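Local coordinates for protein N-isopropylammelide isopropylaminohydrolase (Burkholderia multivorans ATCC 17616, PDB 6NBO) that belongs to the amidohydrolase family, with a TIM-barrel-type fold that carries zinc ions, at residues 198-209 with 232-242. Sequence-based numbering, arbitrary orientation. Where two conformers were deposited one is given.
Sequences VKAVDVLFGIAE and LILQRTAALGM
Two neighbouring outer helices of the amidohydrolase barrel, 197-211 and 223-239, meet around the ring of Phe205, with Arg236 and Met242 closing on it from different sides. CG of Arg236 lies over one face, 4.0 Å from the centroid of the Phe205 ring, in a CH-pi contact displaced toward the rim. SD of Met242 instead reaches the ring edge, 3.6 Å from Phe205 CD2, a Met-aromatic contact. At the far end of the ring, Phe205 CZ comes within 3.5 Å of Thr237 OG1. That hydroxyl is engaged: Thr237 OG1 donates to Ile233 O (2.8 Å) from above the carbonyl plane, and the same oxygen also accepts from Thr237 N.

Such packing illustrates how successive helices of a TIM barrel cover adjacent parallel strands: the two helices run in roughly the same direction, their axes 36° apart, while Phe205 also touches Leu215 and Val246 of strands 215-219 and 246-250. Val201 divides its methyls between side chains of the partner helix, CG2 meeting Ile233 CG1 at 4.1 Å and CG1 facing Arg236 CB.

A bend at chi2 (71°) turns the Arg236 chain off the ring toward Asp202, whose OD1 forms a long salt bridge with Arg236 NE (3.4 Å), carboxylate and guanidinium planes 71° apart. One water donates to Asp202 O and accepts weakly from Arg236 NE. After Leu240, whose CD1 packs on Phe205 CD2, a Schellman motif at Gly241 ends the helix and leads into Met242.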
ATOM      1  N   VAL A 198      19.393 -11.069  15.623  1.00 24.86           N
ATOM      2  CA  VAL A 198      18.784 -10.883  16.934  1.00 29.24           C
ATOM      3  C   VAL A 198      18.935  -9.436  17.376  1.00 27.56           C
ATOM      4  O   VAL A 198      17.974  -8.806  17.833  1.00 27.11           O
ATOM      5  CB  VAL A 198      19.390 -11.870  17.944  1.00 28.89           C
ATOM      6  CG1 VAL A 198      19.015 -11.493  19.377  1.00 30.96           C
ATOM      7  CG2 VAL A 198      18.923 -13.295  17.615  1.00 31.85           C
ATOM      8  N   LYS A 199      20.135  -8.879  17.226  1.00 27.47           N
ATOM      9  CA  LYS A 199      20.335  -7.484  17.594  1.00 31.06           C
ATOM     10  C   LYS A 199      19.481  -6.565  16.731  1.00 31.52           C
ATOM     11  O   LYS A 199      18.871  -5.617  17.236  1.00 26.68           O
ATOM     12  CB  LYS A 199      21.810  -7.113  17.477  1.00 29.49           C
ATOM     13  CG  LYS A 199      22.110  -5.707  17.980  1.00 32.60           C
ATOM     14  CD  LYS A 199      23.604  -5.435  18.015  1.00 48.02           C
ATOM     15  CE  LYS A 199      23.884  -3.964  18.336  1.00 57.19           C
ATOM     16  NZ  LYS A 199      25.303  -3.596  18.064  1.00 58.72           N
ATOM     17  N   ALA A 200      19.392  -6.852  15.431  1.00 25.81           N
ATOM     18  CA  ALA A 200      18.599  -6.003  14.548  1.00 29.36           C
ATOM     19  C   ALA A 200      17.124  -6.016  14.945  1.00 29.60           C
ATOM     20  O   ALA A 200      16.487  -4.963  15.054  1.00 24.33           O
ATOM     21  CB  ALA A 200      18.777  -6.445  13.094  1.00 27.55           C
ATOM     22  N   VAL A 201      16.564  -7.200  15.186  1.00 25.68           N
ATOM     23  CA  VAL A 201      15.152  -7.264  15.544  1.00 27.28           C
ATOM     24  C   VAL A 201      14.908  -6.576  16.883  1.00 30.11           C
ATOM     25  O   VAL A 201      13.912  -5.864  17.059  1.00 29.37           O
ATOM     26  CB  VAL A 201      14.678  -8.728  15.545  1.00 31.19           C
ATOM     27  CG1 VAL A 201      13.325  -8.854  16.203  1.00 39.26           C
ATOM     28  CG2 VAL A 201      14.635  -9.256  14.113  1.00 26.77           C
ATOM     29  N   ASP A 202      15.806  -6.771  17.845  1.00 30.35           N
ATOM     30  CA  ASP A 202      15.625  -6.140  19.146  1.00 30.68           C
ATOM     31  C   ASP A 202      15.741  -4.618  19.046  1.00 30.21           C
ATOM     32  O   ASP A 202      14.973  -3.891  19.685  1.00 28.81           O
ATOM     33  CB  ASP A 202      16.639  -6.700  20.142  1.00 28.34           C
ATOM     34  CG  ASP A 202      16.343  -8.150  20.555  1.00 41.92           C
ATOM     35  OD1 ASP A 202      15.252  -8.688  20.247  1.00 43.58           O
ATOM     36  OD2 ASP A 202      17.221  -8.755  21.191  1.00 41.79           O
ATOM     37  N   VAL A 203      16.673  -4.111  18.237  1.00 26.08           N
ATOM     38  CA  VAL A 203      16.816  -2.658  18.105  1.00 29.72           C
ATOM     39  C   VAL A 203      15.556  -2.052  17.489  1.00 27.12           C
ATOM     40  O   VAL A 203      14.995  -1.076  18.004  1.00 27.10           O
ATOM     41  CB  VAL A 203      18.072  -2.306  17.287  1.00 24.99           C
ATOM     42  CG1 VAL A 203      18.019  -0.852  16.810  1.00 30.25           C
ATOM     43  CG2 VAL A 203      19.344  -2.540  18.119  1.00 30.55           C
ATOM     44  N   LEU A 204      15.084  -2.631  16.389  1.00 25.08           N
ATOM     45  CA  LEU A 204      13.909  -2.094  15.711  1.00 24.16           C
ATOM     46  C   LEU A 204      12.664  -2.177  16.592  1.00 27.81           C
ATOM     47  O   LEU A 204      11.911  -1.204  16.713  1.00 24.21           O
ATOM     48  CB  LEU A 204      13.690  -2.844  14.401  1.00 23.95           C
ATOM     49  CG  LEU A 204      14.690  -2.564  13.285  1.00 30.32           C
ATOM     50  CD1 LEU A 204      14.445  -3.530  12.126  1.00 28.99           C
ATOM     51  CD2 LEU A 204      14.570  -1.108  12.832  1.00 27.26           C
ATOM     52  N   PHE A 205      12.406  -3.341  17.201  1.00 24.73           N
ATOM     53  CA  PHE A 205      11.219  -3.427  18.052  1.00 25.09           C
ATOM     54  C   PHE A 205      11.329  -2.501  19.257  1.00 29.76           C
ATOM     55  O   PHE A 205      10.313  -1.974  19.728  1.00 30.98           O
ATOM     56  CB  PHE A 205      10.959  -4.875  18.494  1.00 22.65           C
ATOM     57  CG  PHE A 205      10.145  -5.657  17.501  1.00 30.01           C
ATOM     58  CD1 PHE A 205      10.746  -6.226  16.387  1.00 31.75           C
ATOM     59  CD2 PHE A 205       8.767  -5.775  17.649  1.00 29.01           C
ATOM     60  CE1 PHE A 205       9.990  -6.929  15.447  1.00 33.70           C
ATOM     61  CE2 PHE A 205       8.009  -6.477  16.728  1.00 30.47           C
ATOM     62  CZ  PHE A 205       8.617  -7.054  15.620  1.00 30.04           C
ATOM     63  N   GLY A 206      12.545  -2.285  19.767  1.00 24.84           N
ATOM     64  CA  GLY A 206      12.710  -1.359  20.873  1.00 27.83           C
ATOM     65  C   GLY A 206      12.307   0.052  20.492  1.00 27.73           C
ATOM     66  O   GLY A 206      11.608   0.737  21.243  1.00 30.19           O
ATOM     67  N   ILE A 207      12.723   0.498  19.310  1.00 24.32           N
ATOM     68  CA  ILE A 207      12.378   1.848  18.873  1.00 28.60           C
ATOM     69  C   ILE A 207      10.874   1.977  18.691  1.00 28.51           C
ATOM     70  O   ILE A 207      10.255   2.928  19.177  1.00 32.50           O
ATOM     71  CB  ILE A 207      13.133   2.209  17.583  1.00 28.83           C
ATOM     72  CG1 ILE A 207      14.643   2.210  17.833  1.00 25.36           C
ATOM     73  CG2 ILE A 207      12.649   3.578  17.032  1.00 30.44           C
ATOM     74  CD1 ILE A 207      15.463   2.266  16.545  1.00 26.47           C
ATOM     75  N   ALA A 208      10.257   1.009  18.005  1.00 28.16           N
ATOM     76  CA  ALA A 208       8.818   1.089  17.775  1.00 31.49           C
ATOM     77  C   ALA A 208       8.054   1.054  19.091  1.00 34.55           C
ATOM     78  O   ALA A 208       7.080   1.795  19.275  1.00 32.57           O
ATOM     79  CB  ALA A 208       8.365  -0.051  16.865  1.00 29.90           C
ATOM     80  N   GLU A 209       8.489   0.202  20.018  1.00 31.68           N
ATOM     81  CA  GLU A 209       7.820   0.106  21.311  1.00 37.71           C
ATOM     82  C   GLU A 209       7.891   1.430  22.058  1.00 39.58           C
ATOM     83  O   GLU A 209       6.934   1.824  22.731  1.00 39.38           O
ATOM     84  CB  GLU A 209       8.450  -1.013  22.141  1.00 38.57           C
ATOM     85  CG  GLU A 209       7.830  -1.213  23.516  1.00 59.13           C
ATOM     86  CD  GLU A 209       6.714  -2.246  23.511  1.00 80.21           C
ATOM     87  OE1 GLU A 209       6.119  -2.488  22.436  1.00 79.01           O
ATOM     88  OE2 GLU A 209       6.441  -2.821  24.587  1.00 91.85           O
ATOM     89  N   LEU A 232      12.058 -15.098  14.068  1.00 25.63           N
ATOM     90  CA  LEU A 232      12.516 -14.117  15.050  0.54 29.25           C
ATOM     91  C   LEU A 232      11.536 -12.960  15.165  1.00 30.97           C
ATOM     92  O   LEU A 232      11.182 -12.540  16.274  1.00 29.11           O
ATOM     93  CB  LEU A 232      13.900 -13.582  14.671  0.54 30.83           C
ATOM     94  CG  LEU A 232      15.139 -14.425  14.948  0.54 35.22           C
ATOM     95  CD1 LEU A 232      16.374 -13.621  14.575  0.54 30.95           C
ATOM     96  CD2 LEU A 232      15.186 -14.823  16.411  0.54 38.34           C
ATOM     97  N   ILE A 233      11.102 -12.422  14.025  1.00 27.87           N
ATOM     98  CA  ILE A 233      10.176 -11.295  14.012  1.00 23.82           C
ATOM     99  C   ILE A 233       8.863 -11.668  14.697  1.00 27.94           C
ATOM    100  O   ILE A 233       8.330 -10.913  15.519  1.00 28.22           O
ATOM    101  CB  ILE A 233       9.956 -10.832  12.564  1.00 24.86           C
ATOM    102  CG1 ILE A 233      11.235 -10.173  12.032  1.00 25.09           C
ATOM    103  CG2 ILE A 233       8.759  -9.892  12.469  1.00 23.71           C
ATOM    104  CD1 ILE A 233      11.309 -10.115  10.517  1.00 25.32           C
ATOM    105  N   LEU A 234       8.326 -12.846  14.367  1.00 26.53           N
ATOM    106  CA  LEU A 234       7.056 -13.268  14.955  1.00 27.50           C
ATOM    107  C   LEU A 234       7.195 -13.537  16.453  1.00 29.02           C
ATOM    108  O   LEU A 234       6.275 -13.249  17.229  1.00 31.16           O
ATOM    109  CB  LEU A 234       6.534 -14.511  14.228  1.00 30.62           C
ATOM    110  CG  LEU A 234       6.225 -14.326  12.734  1.00 30.01           C
ATOM    111  CD1 LEU A 234       5.809 -15.639  12.102  1.00 30.56           C
ATOM    112  CD2 LEU A 234       5.148 -13.270  12.530  1.00 31.76           C
ATOM    113  N   GLN A 235       8.327 -14.109  16.876  1.00 33.12           N
ATOM    114  CA  GLN A 235       8.580 -14.297  18.305  1.00 34.85           C
ATOM    115  C   GLN A 235       8.507 -12.975  19.053  1.00 36.54           C
ATOM    116  O   GLN A 235       7.870 -12.872  20.108  1.00 32.22           O
ATOM    117  CB  GLN A 235       9.956 -14.920  18.527  1.00 34.51           C
ATOM    118  CG  GLN A 235      10.068 -16.386  18.255  1.00 37.35           C
ATOM    119  CD  GLN A 235      11.356 -16.932  18.847  1.00 50.77           C
ATOM    120  OE1 GLN A 235      11.730 -16.575  19.964  1.00 53.46           O
ATOM    121  NE2 GLN A 235      12.048 -17.778  18.098  1.00 54.34           N
ATOM    122  N   ARG A 236       9.191 -11.958  18.531  1.00 30.79           N
ATOM    123  CA  ARG A 236       9.202 -10.656  19.181  1.00 32.64           C
ATOM    124  C   ARG A 236       7.812 -10.028  19.155  1.00 34.67           C
ATOM    125  O   ARG A 236       7.371  -9.431  20.146  1.00 32.21           O
ATOM    126  CB  ARG A 236      10.227  -9.751  18.489  1.00 34.80           C
ATOM    127  CG  ARG A 236      10.821  -8.690  19.388  1.00 46.31           C
ATOM    128  CD  ARG A 236      11.770  -9.314  20.409  1.00 64.34           C
ATOM    129  NE  ARG A 236      12.074  -8.389  21.498  1.00 75.38           N
ATOM    130  CZ  ARG A 236      11.675  -8.558  22.757  1.00 91.74           C
ATOM    131  NH1 ARG A 236      11.994  -7.659  23.679  1.00 98.01           N
ATOM    132  NH2 ARG A 236      10.968  -9.630  23.100  1.00 90.29           N
ATOM    133  N   THR A 237       7.107 -10.162  18.029  1.00 30.12           N
ATOM    134  CA  THR A 237       5.744  -9.642  17.918  1.00 30.31           C
ATOM    135  C   THR A 237       4.845 -10.218  19.004  1.00 33.54           C
ATOM    136  O   THR A 237       4.069  -9.495  19.640  1.00 31.84           O
ATOM    137  CB  THR A 237       5.169  -9.981  16.540  1.00 26.93           C
ATOM    138  OG1 THR A 237       6.000  -9.422  15.514  1.00 28.76           O
ATOM    139  CG2 THR A 237       3.753  -9.429  16.412  1.00 29.80           C
ATOM    140  N   ALA A 238       4.925 -11.530  19.209  1.00 29.20           N
ATOM    141  CA  ALA A 238       4.122 -12.178  20.240  1.00 35.73           C
ATOM    142  C   ALA A 238       4.570 -11.755  21.633  1.00 42.34           C
ATOM    143  O   ALA A 238       3.739 -11.445  22.492  1.00 39.80           O
ATOM    144  CB  ALA A 238       4.205 -13.697  20.092  1.00 37.26           C
ATOM    145  N   ALA A 239       5.884 -11.739  21.874  1.00 41.38           N
ATOM    146  CA  ALA A 239       6.392 -11.427  23.208  1.00 44.90           C
ATOM    147  C   ALA A 239       5.975 -10.027  23.654  1.00 44.32           C
ATOM    148  O   ALA A 239       5.646  -9.811  24.827  1.00 43.89           O
ATOM    149  CB  ALA A 239       7.913 -11.581  23.236  1.00 42.81           C
ATOM    150  N   LEU A 240       5.967  -9.067  22.740  1.00 33.88           N
ATOM    151  CA  LEU A 240       5.578  -7.699  23.061  1.00 35.72           C
ATOM    152  C   LEU A 240       4.081  -7.446  22.915  1.00 41.11           C
ATOM    153  O   LEU A 240       3.639  -6.306  23.090  1.00 43.76           O
ATOM    154  CB  LEU A 240       6.356  -6.717  22.185  1.00 41.96           C
ATOM    155  CG  LEU A 240       7.863  -6.738  22.438  1.00 41.41           C
ATOM    156  CD1 LEU A 240       8.591  -5.824  21.462  1.00 39.71           C
ATOM    157  CD2 LEU A 240       8.152  -6.336  23.880  1.00 45.88           C
ATOM    158  N   GLY A 241       3.294  -8.474  22.610  1.00 40.55           N
ATOM    159  CA  GLY A 241       1.868  -8.274  22.406  1.00 42.20           C
ATOM    160  C   GLY A 241       1.545  -7.290  21.302  1.00 39.77           C
ATOM    161  O   GLY A 241       0.595  -6.508  21.430  1.00 43.64           O
ATOM    162  N   MET A 242       2.308  -7.310  20.216  1.00 42.52           N
ATOM    163  CA  MET A 242       2.104  -6.345  19.134  1.00 39.33           C
ATOM    164  C   MET A 242       1.149  -6.879  18.072  1.00 46.37           C
ATOM    165  O   MET A 242       1.425  -6.899  16.873  1.00 37.45           O
ATOM    166  CB  MET A 242       3.441  -5.940  18.540  1.00 32.53           C
ATOM    167  CG  MET A 242       4.233  -5.079  19.504  1.00 38.28           C
ATOM    168  SD  MET A 242       5.650  -4.304  18.755  1.00 53.43           S
ATOM    169  CE  MET A 242       4.852  -3.125  17.667  1.00 52.02           C
TER
HETATM  170  O   HOH W   1      12.975  -5.206  21.623  1.00 43.89           O